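Local coordinates for YerB protein (Bacillus subtilis, PDB 2PSB), which is a putative membrane lipoprotein of unknown molecular function that interacts with the DNA helicase PcrA, at residues A[179-184]-A[260-265]; A[167-171]-A[285-291]; A[185-189]-A[295-299]. One frame throughout, in Å; residues are numbered along the deposited sequence.

Contact 3 is the deepest of the three: all its touching residues are buried, and it joins strands 183-187 and 293-298 by valine packing and one tyrosine hydroxyl bond. Contacts 1 and 2 are both partly buried, contact 1 farther from the chain centre. Contact 1 takes the same strand 183-187 and its lead-in to the hairpin at 260-265, from a buried aromatic end to a turn whose His262 is exposed while Gly263 is buried; its bonding is by backbone and water. In contact 2 two irregular segments share a pair of backbone bonds among leucines, prolines and phenylalanines. It touches contact 1 through Gln261, which meets Gln171 and Val289, and through His262, which meets Val289. Residues 179-184 run directly into 185-189.

Contact 1: residues A[179-184]-A[260-265]; sequences NESYNV and FQHGNV
Val184 sits over one face of the Phe260 ring, its CB 3.6 Å above the ring plane and displaced toward the rim. The CB lies 4.0 Å from the ring centroid of Phe260 and 25° off the normal, which meets the criterion for a CH-pi contact. In Phe260 CG lies anti to the carbonyl carbon (chi1 -57°), which brings the ring under Val184, and chi2 of 75° turns its face to CB; Ile231 and Ile233 of strand 230-240 also touch the Phe260 side chain. Cutting this side chain back to an alanine removes the ring, which is likely to leave a gap beside Val184 and its CB without an aromatic face. Gln261 to Asn264 form the type I' turn of a two-residue beta hairpin linking strands 255-261 and 264-273; Gly263 has positive phi, and a CB there would run into Glu180 O and Ser181 CA. At the turn, Tyr182 N donates to Gly263 O in the carbonyl plane, on a lone pair, but the modelled 2.5 Å is short and the exact length doubtful. Val265 CG1 approaches over a face of the tyrosine ring, 4.1 Å from Tyr182 CD2. Water 1 donates to Tyr182 O and Asn264 O, lying in the Phe260 ring plane at its edge.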
loop_
_atom_site.group_PDB
_atom_site.type_symbol
_atom_site.label_atom_id
_atom_site.label_comp_id
_atom_site.label_asym_id
_atom_site.label_seq_id
_atom_site.Cartn_x
_atom_site.Cartn_y
_atom_site.Cartn_z
ATOM N N ASN A 179 -17.938 -21.088 4.547
ATOM C CA ASN A 179 -18.177 -20.897 3.122
ATOM C C ASN A 179 -18.544 -19.437 2.858
ATOM O O ASN A 179 -17.708 -18.544 3.026
ATOM C CB ASN A 179 -19.304 -21.824 2.652
ATOM C CG ASN A 179 -19.440 -21.863 1.138
ATOM O OD1 ASN A 179 -20.259 -22.604 0.596
ATOM N ND2 ASN A 179 -18.632 -21.066 0.451
ATOM N N GLU A 180 -19.789 -19.202 2.446
ATOM C CA GLU A 180 -20.279 -17.850 2.173
ATOM C C GLU A 180 -19.377 -17.077 1.205
ATOM O O GLU A 180 -18.277 -17.528 0.874
ATOM C CB GLU A 180 -20.412 -17.077 3.491
ATOM C CG GLU A 180 -21.496 -17.599 4.446
ATOM C CD GLU A 180 -21.379 -19.087 4.748
ATOM O OE1 GLU A 180 -20.259 -19.559 5.044
ATOM O OE2 GLU A 180 -22.415 -19.788 4.702
ATOM N N SER A 181 -19.846 -15.917 0.744
ATOM C CA SER A 181 -19.067 -15.089 -0.181
ATOM C C SER A 181 -19.633 -13.678 -0.324
ATOM O O SER A 181 -20.675 -13.476 -0.949
ATOM C CB SER A 181 -18.997 -15.751 -1.563
ATOM O OG SER A 181 -18.208 -14.988 -2.459
ATOM N N TYR A 182 -18.930 -12.706 0.256
ATOM C CA TYR A 182 -19.334 -11.303 0.206
ATOM C C TYR A 182 -18.315 -10.440 -0.540
ATOM O O TYR A 182 -17.106 -10.568 -0.334
ATOM C CB TYR A 182 -19.503 -10.755 1.624
ATOM C CG TYR A 182 -20.662 -11.353 2.378
ATOM C CD1 TYR A 182 -21.944 -10.830 2.239
ATOM C CD2 TYR A 182 -20.482 -12.454 3.216
ATOM C CE1 TYR A 182 -23.023 -11.382 2.917
ATOM C CE2 TYR A 182 -21.556 -13.022 3.900
ATOM C CZ TYR A 182 -22.826 -12.478 3.744
ATOM O OH TYR A 182 -23.902 -13.020 4.406
ATOM N N ASN A 183 -18.811 -9.563 -1.406
ATOM C CA ASN A 183 -17.946 -8.668 -2.159
ATOM C C ASN A 183 -18.109 -7.280 -1.553
ATOM O O ASN A 183 -19.081 -7.019 -0.844
ATOM C CB ASN A 183 -18.338 -8.646 -3.638
ATOM C CG ASN A 183 -18.213 -10.011 -4.296
ATOM O OD1 ASN A 183 -17.254 -10.742 -4.056
ATOM N ND2 ASN A 183 -19.179 -10.354 -5.145
ATOM N N VAL A 184 -17.160 -6.394 -1.827
ATOM C CA VAL A 184 -17.210 -5.044 -1.287
ATOM C C VAL A 184 -16.781 -3.976 -2.293
ATOM O O VAL A 184 -15.966 -4.225 -3.183
ATOM C CB VAL A 184 -16.319 -4.921 -0.023
ATOM C CG1 VAL A 184 -14.887 -5.325 -0.354
ATOM C CG2 VAL A 184 -16.359 -3.502 0.517
ATOM N N PHE A 260 -12.287 -8.407 5.212
ATOM C CA PHE A 260 -12.828 -9.381 4.269
ATOM C C PHE A 260 -11.793 -10.414 3.874
ATOM O O PHE A 260 -10.753 -10.082 3.290
ATOM C CB PHE A 260 -13.313 -8.709 2.984
ATOM C CG PHE A 260 -14.344 -7.650 3.196
ATOM C CD1 PHE A 260 -13.988 -6.406 3.698
ATOM C CD2 PHE A 260 -15.685 -7.897 2.885
ATOM C CE1 PHE A 260 -14.948 -5.415 3.890
ATOM C CE2 PHE A 260 -16.650 -6.913 3.073
ATOM C CZ PHE A 260 -16.282 -5.671 3.577
ATOM N N GLN A 261 -12.096 -11.669 4.175
ATOM C CA GLN A 261 -11.221 -12.782 3.845
ATOM C C GLN A 261 -12.099 -14.018 3.640
ATOM O O GLN A 261 -13.089 -14.202 4.345
ATOM C CB GLN A 261 -10.202 -13.001 4.974
ATOM C CG GLN A 261 -10.706 -12.580 6.335
ATOM C CD GLN A 261 -9.724 -12.862 7.464
ATOM O OE1 GLN A 261 -8.566 -12.434 7.436
ATOM N NE2 GLN A 261 -10.193 -13.574 8.474
ATOM N N HIS A 262 -11.760 -14.847 2.660
ATOM C CA HIS A 262 -12.536 -16.054 2.381
ATOM C C HIS A 262 -14.010 -15.760 2.112
ATOM O O HIS A 262 -14.887 -16.487 2.569
ATOM C CB HIS A 262 -12.428 -17.029 3.555
ATOM C CG HIS A 262 -11.076 -17.650 3.698
ATOM N ND1 HIS A 262 -10.602 -18.132 4.897
ATOM C CD2 HIS A 262 -10.096 -17.874 2.790
ATOM C CE1 HIS A 262 -9.388 -18.625 4.724
ATOM N NE2 HIS A 262 -9.058 -18.481 3.453
ATOM N N GLY A 263 -14.288 -14.695 1.376
ATOM C CA GLY A 263 -15.670 -14.365 1.088
ATOM C C GLY A 263 -16.383 -13.872 2.329
ATOM O O GLY A 263 -17.502 -13.364 2.251
ATOM N N ASN A 264 -15.727 -14.019 3.476
ATOM C CA ASN A 264 -16.297 -13.577 4.743
ATOM C C ASN A 264 -16.084 -12.093 4.973
ATOM O O ASN A 264 -15.235 -11.470 4.349
ATOM C CB ASN A 264 -15.679 -14.340 5.922
ATOM C CG ASN A 264 -16.226 -15.742 6.063
ATOM O OD1 ASN A 264 -16.185 -16.535 5.125
ATOM N ND2 ASN A 264 -16.740 -16.057 7.246
ATOM N N VAL A 265 -16.875 -11.541 5.883
ATOM C CA VAL A 265 -16.792 -10.143 6.264
ATOM C C VAL A 265 -16.773 -10.163 7.788
ATOM O O VAL A 265 -17.404 -11.018 8.412
ATOM C CB VAL A 265 -18.015 -9.335 5.763
ATOM C CG1 VAL A 265 -19.294 -9.972 6.239
ATOM C CG2 VAL A 265 -17.932 -7.899 6.258
HETATM O O HOH W 1 -15.442 -10.814 1.594
#

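Contact 2: residues A[167-171]-A[285-291]; sequences PLLFQ and WLPFVPG
Phe288 uses both its backbone polar atoms on residues 167-171. Its N donates to Leu169 O at 2.8 Å with a nearly straight N-H...O angle of 166°, and its O accepts Gln171 N at 2.9 Å with a more bent approach. In each bond the donor is tilted out of the carbonyl plane. The CA of Phe170 also closes on Phe288 O, 3.0 Å away, as a CA-H...O contact. Around this oxygen the Phe170 ring presents its edge, with CD1 near the carbonyl, while CE1 rests against Phe288 CB at 3.8 Å. The paired bonds, one to the residue before Phe170 and one from the residue after it, have the pattern of a parallel beta bridge. It stays a single bridge, consistent with end-to-end directions 87° apart, and it joins the loop after helix 147-157 to the loop leading into strand 293-298.

Apolar groups flank the bridge. Leu169 places CG anti to its backbone N (chi1 -178°), carrying CG to within 3.8 Å of Pro287 CB and its CD2 branch over to Trp285 CB. Leu168 CD2 comes to the edge of the Phe288 ring, 4.2 Å from Phe288 CD2. Gln171 lays its CB against Pro287 CG, 3.8 Å away, and its chain, extended beyond CG, brings NE2 to Val289 CG2 at 3.2 Å.

Farther out, strand 255-261 packs against the 285-291 segment: Leu259 touches Leu286 and Phe288, and Gln261 touches Val289. Trp285 packs on Val278 and Val280 of strand 276-281. Backbone bonds also link Leu168 to Pro17 and Gly291 to Thr19; the backbone angles of Gly291 by themselves call for glycine.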
loop_
_atom_site.group_PDB
_atom_site.type_symbol
_atom_site.label_atom_id
_atom_site.label_comp_id
_atom_site.label_asym_id
_atom_site.label_seq_id
_atom_site.Cartn_x
_atom_site.Cartn_y
_atom_site.Cartn_z
ATOM N N PRO A 167 7.133 -10.476 11.809
ATOM C CA PRO A 167 6.015 -10.924 10.971
ATOM C C PRO A 167 4.637 -10.500 11.443
ATOM O O PRO A 167 4.438 -10.158 12.609
ATOM C CB PRO A 167 6.166 -12.440 10.982
ATOM C CG PRO A 167 6.724 -12.703 12.338
ATOM C CD PRO A 167 7.780 -11.622 12.472
ATOM N N LEU A 168 3.688 -10.520 10.517
ATOM C CA LEU A 168 2.314 -10.203 10.838
ATOM C C LEU A 168 1.717 -11.465 11.447
ATOM O O LEU A 168 2.391 -12.491 11.553
ATOM C CB LEU A 168 1.542 -9.812 9.573
ATOM C CG LEU A 168 1.660 -8.359 9.106
ATOM C CD1 LEU A 168 3.072 -7.838 9.295
ATOM C CD2 LEU A 168 1.240 -8.288 7.646
ATOM N N LEU A 169 0.460 -11.378 11.853
ATOM C CA LEU A 169 -0.232 -12.500 12.451
ATOM C C LEU A 169 -1.111 -13.145 11.394
ATOM O O LEU A 169 -1.982 -12.489 10.813
ATOM C CB LEU A 169 -1.097 -12.030 13.624
ATOM C CG LEU A 169 -1.856 -13.116 14.393
ATOM C CD1 LEU A 169 -0.858 -14.027 15.100
ATOM C CD2 LEU A 169 -2.809 -12.476 15.404
ATOM N N PHE A 170 -0.886 -14.435 11.163
ATOM C CA PHE A 170 -1.637 -15.188 10.163
ATOM C C PHE A 170 -2.381 -16.364 10.786
ATOM O O PHE A 170 -2.041 -16.810 11.884
ATOM C CB PHE A 170 -0.683 -15.694 9.080
ATOM C CG PHE A 170 -0.101 -14.599 8.237
ATOM C CD1 PHE A 170 -0.868 -13.983 7.252
ATOM C CD2 PHE A 170 1.194 -14.143 8.457
ATOM C CE1 PHE A 170 -0.358 -12.924 6.501
ATOM C CE2 PHE A 170 1.716 -13.084 7.710
ATOM C CZ PHE A 170 0.939 -12.474 6.733
ATOM N N GLN A 171 -3.394 -16.861 10.084
ATOM C CA GLN A 171 -4.169 -17.992 10.574
ATOM C C GLN A 171 -3.789 -19.300 9.877
ATOM O O GLN A 171 -2.896 -19.333 9.029
ATOM C CB GLN A 171 -5.665 -17.729 10.397
ATOM C CG GLN A 171 -6.079 -17.436 8.977
ATOM C CD GLN A 171 -7.574 -17.530 8.787
ATOM O OE1 GLN A 171 -8.170 -18.584 8.999
ATOM N NE2 GLN A 171 -8.191 -16.428 8.384
ATOM N N TRP A 285 -6.341 -9.606 18.595
ATOM C CA TRP A 285 -5.920 -9.314 17.231
ATOM C C TRP A 285 -6.592 -10.319 16.308
ATOM O O TRP A 285 -6.660 -11.512 16.621
ATOM C CB TRP A 285 -4.414 -9.518 17.067
ATOM C CG TRP A 285 -3.518 -8.599 17.824
ATOM C CD1 TRP A 285 -3.772 -7.977 19.019
ATOM C CD2 TRP A 285 -2.176 -8.254 17.468
ATOM N NE1 TRP A 285 -2.664 -7.271 19.425
ATOM C CE2 TRP A 285 -1.670 -7.423 18.493
ATOM C CE3 TRP A 285 -1.349 -8.569 16.379
ATOM C CZ2 TRP A 285 -0.367 -6.898 18.464
ATOM C CZ3 TRP A 285 -0.052 -8.049 16.344
ATOM C CH2 TRP A 285 0.425 -7.219 17.385
ATOM N N LEU A 286 -7.092 -9.837 15.177
ATOM C CA LEU A 286 -7.683 -10.715 14.184
ATOM C C LEU A 286 -6.517 -11.072 13.259
ATOM O O LEU A 286 -5.756 -10.199 12.860
ATOM C CB LEU A 286 -8.767 -9.977 13.404
ATOM C CG LEU A 286 -10.070 -9.800 14.182
ATOM C CD1 LEU A 286 -10.965 -8.796 13.478
ATOM C CD2 LEU A 286 -10.757 -11.154 14.316
ATOM N N PRO A 287 -6.338 -12.365 12.939
ATOM C CA PRO A 287 -5.227 -12.723 12.049
ATOM C C PRO A 287 -5.580 -12.543 10.564
ATOM O O PRO A 287 -6.746 -12.366 10.213
ATOM C CB PRO A 287 -4.974 -14.184 12.405
ATOM C CG PRO A 287 -6.350 -14.686 12.651
ATOM C CD PRO A 287 -6.974 -13.575 13.494
ATOM N N PHE A 288 -4.563 -12.585 9.707
ATOM C CA PHE A 288 -4.759 -12.473 8.258
ATOM C C PHE A 288 -4.562 -13.855 7.656
ATOM O O PHE A 288 -3.877 -14.708 8.237
ATOM C CB PHE A 288 -3.723 -11.556 7.587
ATOM C CG PHE A 288 -3.888 -10.093 7.880
ATOM C CD1 PHE A 288 -5.149 -9.501 7.933
ATOM C CD2 PHE A 288 -2.767 -9.289 8.061
ATOM C CE1 PHE A 288 -5.284 -8.119 8.163
ATOM C CE2 PHE A 288 -2.891 -7.911 8.289
ATOM C CZ PHE A 288 -4.149 -7.326 8.340
ATOM N N VAL A 289 -5.161 -14.059 6.485
ATOM C CA VAL A 289 -5.037 -15.302 5.729
ATOM C C VAL A 289 -3.699 -15.208 4.993
ATOM O O VAL A 289 -3.387 -14.178 4.409
ATOM C CB VAL A 289 -6.153 -15.418 4.650
ATOM C CG1 VAL A 289 -5.784 -16.487 3.627
ATOM C CG2 VAL A 289 -7.501 -15.733 5.301
ATOM N N PRO A 290 -2.898 -16.282 4.993
ATOM C CA PRO A 290 -1.617 -16.184 4.279
ATOM C C PRO A 290 -1.786 -15.658 2.841
ATOM O O PRO A 290 -2.668 -16.101 2.109
ATOM C CB PRO A 290 -1.092 -17.617 4.310
ATOM C CG PRO A 290 -1.665 -18.168 5.578
ATOM C CD PRO A 290 -3.078 -17.619 5.591
ATOM N N GLY A 291 -0.951 -14.698 2.445
ATOM C CA GLY A 291 -1.047 -14.153 1.099
ATOM C C GLY A 291 -0.972 -12.638 1.045
ATOM O O GLY A 291 -0.509 -11.995 1.985
#

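Contact 3: residues A[185-189]-A[295-299]; sequences RVDYG and INIVP
The carbonyl oxygen of Ile297 receives the hydroxyl of Tyr188, with OH 2.7 Å from Ile297 O. The donor comes from above the carbonyl plane, 51° out of it and off the lone pairs, at a C=O...donor angle of 126°. The tyrosine meets this oxygen with its ring edge, CE2 lying 3.3 Å from Ile297 O, and the oxygen lies near the ring plane. Tyr188 turns CG anti to its carbonyl carbon (chi1 -77°), and although its CB does not face the other strand, the ring length carries OH across. The backbones are well apart, 7.7 Å between the CA atoms of Tyr188 and Val298, a spacing that side chains must bridge. Strand 183-187 belongs to an antiparallel sheet, between strands 196-202 and 304-307, whereas strand 293-298 pairs in parallel with 54-59 and 230-240; the contact is therefore between strands of separate sheets. Between them, Val186 CG1 meets Val298 CG1 at 3.8 Å. The same Val298 methyl comes obliquely to the tyrosine ring, 4.1 Å from Tyr188 CE2, the two side chains crossing at about a right angle. Glu57 and Leu59 of strand 54-59 also touch Tyr188, and the Tyr188 backbone hydrogen-bonds with Asn195.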
loop_
_atom_site.group_PDB
_atom_site.type_symbol
_atom_site.label_atom_id
_atom_site.label_comp_id
_atom_site.label_asym_id
_atom_site.label_seq_id
_atom_site.Cartn_x
_atom_site.Cartn_y
_atom_site.Cartn_z
ATOM N N ARG A 185 -17.354 -2.787 -2.129
ATOM C CA ARG A 185 -17.059 -1.636 -2.966
ATOM C C ARG A 185 -16.684 -0.468 -2.054
ATOM O O ARG A 185 -17.184 -0.360 -0.940
ATOM C CB ARG A 185 -18.281 -1.248 -3.810
ATOM C CG ARG A 185 -18.589 -2.192 -4.968
ATOM C CD ARG A 185 -19.278 -3.472 -4.525
ATOM N NE ARG A 185 -19.475 -4.380 -5.655
ATOM C CZ ARG A 185 -18.553 -5.219 -6.116
ATOM N NH1 ARG A 185 -18.825 -6.001 -7.152
ATOM N NH2 ARG A 185 -17.368 -5.296 -5.526
ATOM N N VAL A 186 -15.803 0.402 -2.534
ATOM C CA VAL A 186 -15.364 1.557 -1.761
ATOM C C VAL A 186 -15.464 2.778 -2.659
ATOM O O VAL A 186 -14.866 2.824 -3.733
ATOM C CB VAL A 186 -13.893 1.400 -1.293
ATOM C CG1 VAL A 186 -13.501 2.555 -0.376
ATOM C CG2 VAL A 186 -13.714 0.061 -0.586
ATOM N N ASP A 187 -16.239 3.762 -2.226
ATOM C CA ASP A 187 -16.395 4.973 -3.010
ATOM C C ASP A 187 -15.658 6.137 -2.369
ATOM O O ASP A 187 -15.978 6.550 -1.258
ATOM C CB ASP A 187 -17.874 5.320 -3.168
ATOM C CG ASP A 187 -18.080 6.691 -3.759
ATOM O OD1 ASP A 187 -17.488 6.984 -4.822
ATOM O OD2 ASP A 187 -18.836 7.478 -3.159
ATOM N N TYR A 188 -14.659 6.652 -3.078
ATOM C CA TYR A 188 -13.873 7.780 -2.592
ATOM C C TYR A 188 -14.346 9.071 -3.241
ATOM O O TYR A 188 -14.161 10.145 -2.686
ATOM C CB TYR A 188 -12.387 7.590 -2.912
ATOM C CG TYR A 188 -11.656 6.618 -2.021
ATOM C CD1 TYR A 188 -11.260 5.364 -2.491
ATOM C CD2 TYR A 188 -11.321 6.967 -0.715
ATOM C CE1 TYR A 188 -10.530 4.490 -1.679
ATOM C CE2 TYR A 188 -10.602 6.104 0.103
ATOM C CZ TYR A 188 -10.205 4.874 -0.379
ATOM O OH TYR A 188 -9.447 4.064 0.433
ATOM N N GLY A 189 -14.947 8.959 -4.419
ATOM C CA GLY A 189 -15.421 10.135 -5.129
ATOM C C GLY A 189 -16.435 10.970 -4.369
ATOM O O GLY A 189 -16.950 10.551 -3.335
ATOM N N ILE A 295 -5.057 -2.869 1.991
ATOM C CA ILE A 295 -5.651 -2.030 3.023
ATOM C C ILE A 295 -6.192 -0.752 2.409
ATOM O O ILE A 295 -5.480 -0.032 1.691
ATOM C CB ILE A 295 -4.614 -1.657 4.119
ATOM C CG1 ILE A 295 -4.032 -2.932 4.735
ATOM C CG2 ILE A 295 -5.273 -0.784 5.196
ATOM C CD1 ILE A 295 -3.190 -2.707 5.936
ATOM N N ASN A 296 -7.463 -0.484 2.685
ATOM C CA ASN A 296 -8.122 0.719 2.199
ATOM C C ASN A 296 -8.466 1.637 3.343
ATOM O O ASN A 296 -9.318 1.315 4.167
ATOM C CB ASN A 296 -9.410 0.370 1.468
ATOM C CG ASN A 296 -9.196 0.169 0.011
ATOM O OD1 ASN A 296 -9.119 1.131 -0.751
ATOM N ND2 ASN A 296 -9.080 -1.078 -0.397
ATOM N N ILE A 297 -7.800 2.778 3.410
ATOM C CA ILE A 297 -8.099 3.721 4.465
ATOM C C ILE A 297 -9.185 4.675 3.961
ATOM O O ILE A 297 -9.088 5.240 2.863
ATOM C CB ILE A 297 -6.834 4.490 4.880
ATOM C CG1 ILE A 297 -5.907 3.543 5.653
ATOM C CG2 ILE A 297 -7.209 5.723 5.731
ATOM C CD1 ILE A 297 -4.450 4.006 5.720
ATOM N N VAL A 298 -10.231 4.825 4.763
ATOM C CA VAL A 298 -11.348 5.698 4.411
ATOM C C VAL A 298 -11.684 6.638 5.562
ATOM O O VAL A 298 -11.483 6.297 6.723
ATOM C CB VAL A 298 -12.631 4.866 4.094
ATOM C CG1 VAL A 298 -12.317 3.800 3.061
ATOM C CG2 VAL A 298 -13.175 4.234 5.372
ATOM N N PRO A 299 -12.182 7.844 5.253
ATOM C CA PRO A 299 -12.538 8.781 6.326
ATOM C C PRO A 299 -13.922 8.476 6.918
ATOM O O PRO A 299 -14.308 9.049 7.926
ATOM C CB PRO A 299 -12.470 10.145 5.639
ATOM C CG PRO A 299 -12.805 9.826 4.217
ATOM C CD PRO A 299 -12.069 8.537 3.961
#